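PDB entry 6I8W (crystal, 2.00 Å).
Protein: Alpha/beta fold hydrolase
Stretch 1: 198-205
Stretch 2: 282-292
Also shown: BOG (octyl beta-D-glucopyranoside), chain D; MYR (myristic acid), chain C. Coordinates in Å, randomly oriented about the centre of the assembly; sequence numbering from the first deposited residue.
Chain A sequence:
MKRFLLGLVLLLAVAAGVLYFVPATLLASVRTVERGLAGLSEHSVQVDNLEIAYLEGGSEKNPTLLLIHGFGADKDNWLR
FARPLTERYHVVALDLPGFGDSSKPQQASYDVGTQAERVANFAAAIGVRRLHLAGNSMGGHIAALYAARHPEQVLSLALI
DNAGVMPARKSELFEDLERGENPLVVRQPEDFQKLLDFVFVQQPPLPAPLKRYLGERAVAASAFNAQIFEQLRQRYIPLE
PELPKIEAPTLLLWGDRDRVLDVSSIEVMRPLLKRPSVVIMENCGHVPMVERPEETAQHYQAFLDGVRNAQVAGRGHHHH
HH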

ATOM      1  N   PHE A 198     -14.060  -7.403  -1.579  1.00 42.79           N
ATOM      2  CA  PHE A 198     -13.468  -7.924  -0.351  1.00 42.47           C
ATOM      3  C   PHE A 198     -12.845  -6.826   0.531  1.00 56.33           C
ATOM      4  O   PHE A 198     -12.827  -6.945   1.762  1.00 40.60           O
ATOM      5  N   VAL A 199     -12.333  -5.763  -0.088  1.00 39.25           N
ATOM      6  CA  VAL A 199     -11.609  -4.747   0.678  1.00 37.70           C
ATOM      7  C   VAL A 199     -12.377  -3.426   0.813  1.00 37.25           C
ATOM      8  O   VAL A 199     -12.001  -2.593   1.636  1.00 36.37           O
ATOM      9  N   PHE A 200     -13.441  -3.239   0.026  1.00 38.31           N
ATOM     10  CA  PHE A 200     -14.275  -2.024   0.114  1.00 39.67           C
ATOM     11  C   PHE A 200     -15.672  -2.281   0.664  1.00 43.97           C
ATOM     12  O   PHE A 200     -16.351  -3.225   0.250  1.00 41.10           O
ATOM     13  N   VAL A 201     -16.140  -1.399   1.543  1.00 39.65           N
ATOM     14  CA  VAL A 201     -17.560  -1.383   1.845  1.00 41.45           C
ATOM     15  C   VAL A 201     -18.287  -0.603   0.748  1.00 43.56           C
ATOM     16  O   VAL A 201     -19.203  -1.118   0.113  1.00 43.48           O
ATOM     17  N   GLN A 202     -17.880   0.644   0.523  1.00 40.74           N
ATOM     18  CA  GLN A 202     -18.412   1.422  -0.592  1.00 41.13           C
ATOM     19  C   GLN A 202     -17.275   1.634  -1.561  1.00 45.20           C
ATOM     20  O   GLN A 202     -16.338   2.392  -1.279  1.00 40.86           O
ATOM     21  N   GLN A 203     -17.335   0.949  -2.694  1.00 40.26           N
ATOM     22  CA  GLN A 203     -16.241   1.014  -3.631  1.00 39.24           C
ATOM     23  C   GLN A 203     -16.295   2.328  -4.398  1.00 41.33           C
ATOM     24  O   GLN A 203     -17.344   2.714  -4.884  1.00 40.90           O
ATOM     25  N   PRO A 204     -15.159   3.021  -4.501  1.00 39.82           N
ATOM     26  CA  PRO A 204     -15.151   4.203  -5.373  1.00 42.66           C
ATOM     27  C   PRO A 204     -15.434   3.822  -6.834  1.00 38.94           C
ATOM     28  O   PRO A 204     -15.045   2.736  -7.264  1.00 41.74           O
ATOM     29  N   PRO A 205     -16.120   4.705  -7.580  1.00 40.37           N
ATOM     30  CA  PRO A 205     -16.443   4.503  -8.999  1.00 42.11           C
ATOM     31  C   PRO A 205     -15.177   4.229  -9.809  1.00 43.03           C
ATOM     32  O   PRO A 205     -14.175   4.935  -9.647  1.00 41.83           O
ATOM     33  N   GLU A 282     -16.265   4.347  10.741  1.00 33.16           N
ATOM     34  CA  GLU A 282     -17.496   3.562  10.685  1.00 36.15           C
ATOM     35  C   GLU A 282     -17.884   3.187   9.252  1.00 37.08           C
ATOM     36  O   GLU A 282     -17.731   3.990   8.332  1.00 39.39           O
ATOM     37  N   ASN A 283     -18.395   1.971   9.084  1.00 39.09           N
ATOM     38  CA  ASN A 283     -18.841   1.451   7.790  1.00 40.37           C
ATOM     39  C   ASN A 283     -17.768   1.587   6.721  1.00 37.05           C
ATOM     40  O   ASN A 283     -18.045   2.019   5.594  1.00 39.67           O
ATOM     41  N   CYS A 284     -16.553   1.192   7.083  1.00 34.10           N
ATOM     42  CA  CYS A 284     -15.406   1.309   6.207  1.00 31.92           C
ATOM     43  C   CYS A 284     -14.626   0.004   6.176  1.00 33.05           C
ATOM     44  O   CYS A 284     -14.629  -0.766   7.144  1.00 37.48           O
ATOM     45  N   GLY A 285     -13.970  -0.263   5.056  1.00 33.61           N
ATOM     46  CA  GLY A 285     -13.271  -1.535   4.904  1.00 32.06           C
ATOM     47  C   GLY A 285     -11.791  -1.450   5.214  1.00 39.61           C
ATOM     48  O   GLY A 285     -11.335  -0.607   5.996  1.00 37.05           O
ATOM     49  N   HIS A 286     -11.043  -2.328   4.556  1.00 35.89           N
ATOM     50  CA  HIS A 286      -9.622  -2.549   4.788  1.00 31.74           C
ATOM     51  C   HIS A 286      -8.684  -1.431   4.326  1.00 32.27           C
ATOM     52  O   HIS A 286      -7.538  -1.349   4.776  1.00 30.12           O
ATOM     53  N   VAL A 287      -9.138  -0.586   3.406  1.00 29.24           N
ATOM     54  CA  VAL A 287      -8.240   0.454   2.890  1.00 29.76           C
ATOM     55  C   VAL A 287      -8.893   1.841   2.996  1.00 30.44           C
ATOM     56  O   VAL A 287      -9.249   2.458   1.992  1.00 32.72           O
ATOM     57  N   PRO A 288      -9.056   2.339   4.239  1.00 31.65           N
ATOM     58  CA  PRO A 288      -9.725   3.628   4.478  1.00 31.95           C
ATOM     59  C   PRO A 288      -9.127   4.769   3.644  1.00 28.14           C
ATOM     60  O   PRO A 288      -9.877   5.632   3.151  1.00 30.20           O
ATOM     61  N   MET A 289      -7.809   4.760   3.463  1.00 28.38           N
ATOM     62  CA  MET A 289      -7.143   5.837   2.721  1.00 26.78           C
ATOM     63  C   MET A 289      -7.521   5.816   1.240  1.00 27.33           C
ATOM     64  O   MET A 289      -7.324   6.805   0.543  1.00 30.50           O
ATOM     65  N   VAL A 290      -8.068   4.696   0.759  1.00 28.76           N
ATOM     66  CA  VAL A 290      -8.590   4.644  -0.611  1.00 28.86           C
ATOM     67  C   VAL A 290     -10.112   4.824  -0.634  1.00 30.26           C
ATOM     68  O   VAL A 290     -10.634   5.542  -1.479  1.00 31.63           O
ATOM     69  N   GLU A 291     -10.817   4.163   0.288  1.00 30.45           N
ATOM     70  CA  GLU A 291     -12.276   4.206   0.312  1.00 30.00           C
ATOM     71  C   GLU A 291     -12.818   5.604   0.657  1.00 28.67           C
ATOM     72  O   GLU A 291     -13.747   6.107   0.022  1.00 31.11           O
ATOM     73  N   ARG A 292     -12.231   6.210   1.681  1.00 29.59           N
ATOM     74  CA  ARG A 292     -12.633   7.534   2.147  1.00 31.55           C
ATOM     75  C   ARG A 292     -11.364   8.351   2.412  1.00 25.94           C
ATOM     76  O   ARG A 292     -10.975   8.567   3.568  1.00 28.05           O
TER

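Side-chain packing between residues 198-205 and 282-292 of an alpha/beta fold hydrolase. Glu-291, on the short helix 288-291, organises the contact. Its CA-to-CB bond points sideways, but chi1 -176° (t) and chi2 165° (t) extend the chain so that its carboxylate meets the backbone just beyond the helix that ends at Val-199. Glu-291 OE2 accepts from Val-201 N (3.0 Å) and Glu-291 OE1 from Gln-202 N (2.7 Å, nearly linear); Glu-291 OE2 also accepts from Gly-285 N (3.1 Å) in its own stretch. Water 2 donates to Glu-291 OE2 (2.8 Å) and Val-199 O (2.7 Å) and accepts from Val-287 N (2.8 Å). Val-199 O additionally receives His-286 N (3.1 Å). An ideal CB on Gly-285 would lie 2.4 Å from Val-199 O, a clash, so the absence of a side chain permits this close approach.

Phe-200 (chi1 -68°, m; chi2 -71°) starts sideways, but its ring reaches the other stretch: CE1 lies 3.6 Å from Val-287 CG2 and CZ 3.6 Å from Val-290 CG1, the latter at the ring edge, as is Glu-291 CB, 3.8 Å from Phe-200 CD1. Val-287 (m) and Val-290 (t) both point toward stretch 1. The octyl tail of BOG continues this apolar patch, its C7' 3.7 Å from Phe-200 CE2.

Val-201 (t) points toward stretch 2, setting CG1 3.5 Å from Asn-283 OD1 and CG2 3.6 Å from Gly-285 N. Val-199 (m) places CG2 4.3 Å from Val-287 CG2. His-286 (t) points toward stretch 1, with CB 4.2 Å from Val-199 CB; MYR O2 lies at its ring edge, 4.0 Å from NE2. Pro-204 CG rests 3.8 Å from Val-290 O, while water 3 donates to Gln-202 O and Glu-291 O (both 2.7 Å). Gln-203 (t) points away, its NE2 bonding Pro-204 O (2.9 Å).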

ATOM      1  CB  PHE A 198     -12.410  -8.970  -0.694  1.00 42.84           C
ATOM      2  CG  PHE A 198     -11.962  -9.793   0.478  1.00 44.39           C
ATOM      3  CD1 PHE A 198     -12.858 -10.601   1.158  1.00 49.24           C
ATOM      4  CD2 PHE A 198     -10.632  -9.800   0.869  1.00 47.88           C
ATOM      5  CE1 PHE A 198     -12.443 -11.375   2.233  1.00 45.41           C
ATOM      6  CE2 PHE A 198     -10.207 -10.573   1.934  1.00 49.07           C
ATOM      7  CZ  PHE A 198     -11.113 -11.362   2.617  1.00 46.01           C
ATOM      8  CB  VAL A 199     -10.216  -4.444   0.064  1.00 39.74           C
ATOM      9  CG1 VAL A 199      -9.350  -5.719  -0.024  1.00 37.27           C
ATOM     10  CG2 VAL A 199     -10.365  -3.791  -1.297  1.00 37.71           C
ATOM     11  CB  PHE A 200     -14.450  -1.361  -1.258  1.00 37.99           C
ATOM     12  CG  PHE A 200     -13.201  -0.761  -1.827  1.00 38.88           C
ATOM     13  CD1 PHE A 200     -12.656   0.393  -1.281  1.00 38.29           C
ATOM     14  CD2 PHE A 200     -12.588  -1.336  -2.937  1.00 38.45           C
ATOM     15  CE1 PHE A 200     -11.508   0.956  -1.819  1.00 34.57           C
ATOM     16  CE2 PHE A 200     -11.444  -0.781  -3.483  1.00 37.92           C
ATOM     17  CZ  PHE A 200     -10.894   0.361  -2.923  1.00 34.80           C
ATOM     18  CB  VAL A 201     -17.842  -0.782   3.235  1.00 41.77           C
ATOM     19  CG1 VAL A 201     -19.353  -0.648   3.465  1.00 43.95           C
ATOM     20  CG2 VAL A 201     -17.194  -1.655   4.307  1.00 41.68           C
ATOM     21  CB  GLN A 202     -18.992   2.781  -0.137  1.00 41.47           C
ATOM     22  CG  GLN A 202     -20.303   2.693   0.637  1.00 50.28           C
ATOM     23  CD  GLN A 202     -20.898   4.065   0.959  1.00 62.32           C
ATOM     24  OE1 GLN A 202     -20.293   4.866   1.677  1.00 61.28           O
ATOM     25  NE2 GLN A 202     -22.085   4.336   0.428  1.00 58.83           N
ATOM     26  CB  GLN A 203     -16.280  -0.158  -4.600  1.00 40.28           C
ATOM     27  CG  GLN A 203     -15.110  -0.150  -5.564  1.00 40.59           C
ATOM     28  CD  GLN A 203     -15.439  -0.836  -6.860  1.00 48.96           C
ATOM     29  OE1 GLN A 203     -15.842  -1.998  -6.873  1.00 45.85           O
ATOM     30  NE2 GLN A 203     -15.285  -0.117  -7.962  1.00 52.02           N
ATOM     31  CB  PRO A 204     -13.724   4.755  -5.208  1.00 43.54           C
ATOM     32  CG  PRO A 204     -13.248   4.216  -3.893  1.00 40.13           C
ATOM     33  CD  PRO A 204     -13.896   2.858  -3.759  1.00 40.37           C
ATOM     34  CB  PRO A 205     -17.073   5.842  -9.414  1.00 48.63           C
ATOM     35  CG  PRO A 205     -17.570   6.431  -8.164  1.00 48.70           C
ATOM     36  CD  PRO A 205     -16.619   5.997  -7.083  1.00 43.05           C
ATOM     37  CB  GLU A 282     -18.653   4.335  11.328  1.00 35.82           C
ATOM     38  CG  GLU A 282     -19.894   3.479  11.588  1.00 42.85           C
ATOM     39  CD  GLU A 282     -20.935   3.641  10.499  1.00 48.32           C
ATOM     40  OE1 GLU A 282     -20.857   4.638   9.746  1.00 51.40           O
ATOM     41  OE2 GLU A 282     -21.833   2.782  10.391  1.00 45.49           O
ATOM     42  CB  ASN A 283     -20.126   2.156   7.322  1.00 45.88           C
ATOM     43  CG  ASN A 283     -20.925   1.310   6.330  1.00 46.57           C
ATOM     44  OD1 ASN A 283     -20.988   0.089   6.449  1.00 45.58           O
ATOM     45  ND2 ASN A 283     -21.504   1.959   5.328  1.00 44.38           N
ATOM     46  CB  CYS A 284     -14.501   2.454   6.664  1.00 31.13           C
ATOM     47  SG  CYS A 284     -13.206   2.846   5.500  1.00 37.70           S
ATOM     48  CB  HIS A 286      -9.233  -3.854   4.077  1.00 32.59           C
ATOM     49  CG  HIS A 286      -7.803  -4.254   4.251  1.00 32.92           C
ATOM     50  ND1 HIS A 286      -7.214  -4.395   5.489  1.00 33.59           N
ATOM     51  CD2 HIS A 286      -6.860  -4.608   3.343  1.00 34.49           C
ATOM     52  CE1 HIS A 286      -5.956  -4.775   5.336  1.00 36.96           C
ATOM     53  NE2 HIS A 286      -5.717  -4.905   4.042  1.00 34.58           N
ATOM     54  CB  VAL A 287      -7.790   0.142   1.426  1.00 31.18           C
ATOM     55  CG1 VAL A 287      -6.797  -1.059   1.401  1.00 32.16           C
ATOM     56  CG2 VAL A 287      -8.983  -0.175   0.536  1.00 33.47           C
ATOM     57  CB  PRO A 288      -9.497   3.890   5.985  1.00 32.89           C
ATOM     58  CG  PRO A 288      -9.089   2.611   6.575  1.00 36.96           C
ATOM     59  CD  PRO A 288      -8.535   1.730   5.478  1.00 33.27           C
ATOM     60  CB  MET A 289      -5.622   5.759   2.874  1.00 25.57           C
ATOM     61  CG  MET A 289      -4.960   4.726   1.980  1.00 27.16           C
ATOM     62  SD  MET A 289      -5.164   3.034   2.649  1.00 31.31           S
ATOM     63  CE  MET A 289      -4.130   2.125   1.495  1.00 32.48           C
ATOM     64  CB  VAL A 290      -8.223   3.317  -1.309  1.00 34.30           C
ATOM     65  CG1 VAL A 290      -8.789   3.277  -2.738  1.00 30.97           C
ATOM     66  CG2 VAL A 290      -6.709   3.113  -1.311  1.00 30.86           C
ATOM     67  CB  GLU A 291     -12.832   3.174   1.310  1.00 32.58           C
ATOM     68  CG  GLU A 291     -14.375   3.124   1.295  1.00 34.61           C
ATOM     69  CD  GLU A 291     -14.985   1.895   1.973  1.00 40.27           C
ATOM     70  OE1 GLU A 291     -16.197   1.940   2.265  1.00 35.63           O
ATOM     71  OE2 GLU A 291     -14.286   0.871   2.179  1.00 36.26           O
ATOM     72  CB  ARG A 292     -13.506   7.424   3.400  1.00 31.60           C
ATOM     73  CG  ARG A 292     -14.750   6.540   3.211  1.00 35.36           C
ATOM     74  CD  ARG A 292     -15.999   7.097   3.884  1.00 41.47           C
ATOM     75  NE  ARG A 292     -15.922   7.131   5.348  1.00 38.40           N
ATOM     76  CZ  ARG A 292     -16.365   6.173   6.159  1.00 41.20           C
ATOM     77  NH1 ARG A 292     -16.930   5.077   5.663  1.00 34.67           N
ATOM     78  NH2 ARG A 292     -16.260   6.322   7.474  1.00 35.39           N
TER
HETATM   79  C1  BOG D 402     -11.883   7.645 -12.070  1.00 58.67           C
HETATM   80  O1  BOG D 402     -11.259   6.828 -11.078  1.00 55.54           O
HETATM   81  C2  BOG D 402     -13.312   7.931 -11.590  1.00 61.82           C
HETATM   82  O2  BOG D 402     -14.130   6.815 -11.936  1.00 63.33           O
HETATM   83  C3  BOG D 402     -13.936   9.206 -12.155  1.00 70.37           C
HETATM   84  O3  BOG D 402     -15.185   9.513 -11.516  1.00 64.87           O
HETATM   85  C4  BOG D 402     -12.947  10.336 -11.947  1.00 79.12           C
HETATM   86  O4  BOG D 402     -13.518  11.600 -12.333  1.00 82.44           O
HETATM   87  C5  BOG D 402     -11.727   9.969 -12.791  1.00 75.86           C
HETATM   88  O5  BOG D 402     -11.071   8.812 -12.248  1.00 72.51           O
HETATM   89  C6  BOG D 402     -10.740  11.125 -12.951  1.00 67.37           C
HETATM   90  O6  BOG D 402      -9.629  10.994 -12.062  1.00 46.38           O
HETATM   91  C1' BOG D 402      -9.943   6.412 -11.428  1.00 56.56           C
HETATM   92  C2' BOG D 402      -9.258   5.869 -10.182  1.00 53.11           C
HETATM   93  C3' BOG D 402     -10.294   5.234  -9.270  1.00 58.11           C
HETATM   94  C4' BOG D 402      -9.657   4.443  -8.143  1.00 57.86           C
HETATM   95  C5' BOG D 402     -10.495   3.198  -7.885  1.00 61.72           C
HETATM   96  C6' BOG D 402     -10.109   2.535  -6.572  1.00 61.78           C
HETATM   97  C7' BOG D 402     -10.518   1.069  -6.580  1.00 61.53           C
HETATM   98  C8' BOG D 402     -11.991   0.931  -6.887  1.00 59.72           C
HETATM   99  C1  MYR C 401      -4.425  -4.415  -0.050  1.00 81.92           C
HETATM  100  O1  MYR C 401      -3.809  -3.522   0.578  1.00 77.46           O
HETATM  101  O2  MYR C 401      -4.437  -5.610   0.324  1.00 82.11           O
HETATM  102  C2  MYR C 401      -5.257  -4.021  -1.256  1.00 80.15           C
HETATM  103  C3  MYR C 401      -5.122  -2.521  -1.519  1.00 69.99           C
HETATM  104  C4  MYR C 401      -6.186  -2.022  -2.492  1.00 66.56           C
HETATM  105  C5  MYR C 401      -5.981  -2.575  -3.894  1.00 63.01           C
HETATM  106  C6  MYR C 401      -6.912  -1.863  -4.868  1.00 65.35           C
HETATM  107  C7  MYR C 401      -6.138  -1.087  -5.930  1.00 67.06           C
HETATM  108  C8  MYR C 401      -6.790   0.267  -6.198  1.00 65.83           C
HETATM  109  C9  MYR C 401      -6.780   0.629  -7.682  1.00 64.54           C
HETATM  110  C10 MYR C 401      -5.788   1.750  -7.963  1.00 61.49           C
HETATM  111  C11 MYR C 401      -5.982   2.352  -9.350  1.00 58.99           C
HETATM  112  C12 MYR C 401      -4.759   3.170  -9.752  1.00 56.92           C
HETATM  113  C13 MYR C 401      -5.148   4.309 -10.681  1.00 55.81           C
HETATM  114  C14 MYR C 401      -4.384   5.562 -10.318  1.00 48.84           C
HETATM  115  O   HOH W   1     -12.572  -5.295   3.886  1.00 37.50           O
HETATM  116  O   HOH W   2     -11.662   0.028   2.389  1.00 34.06           O
HETATM  117  O   HOH W   3     -15.981   5.039  -1.133  1.00 41.16           O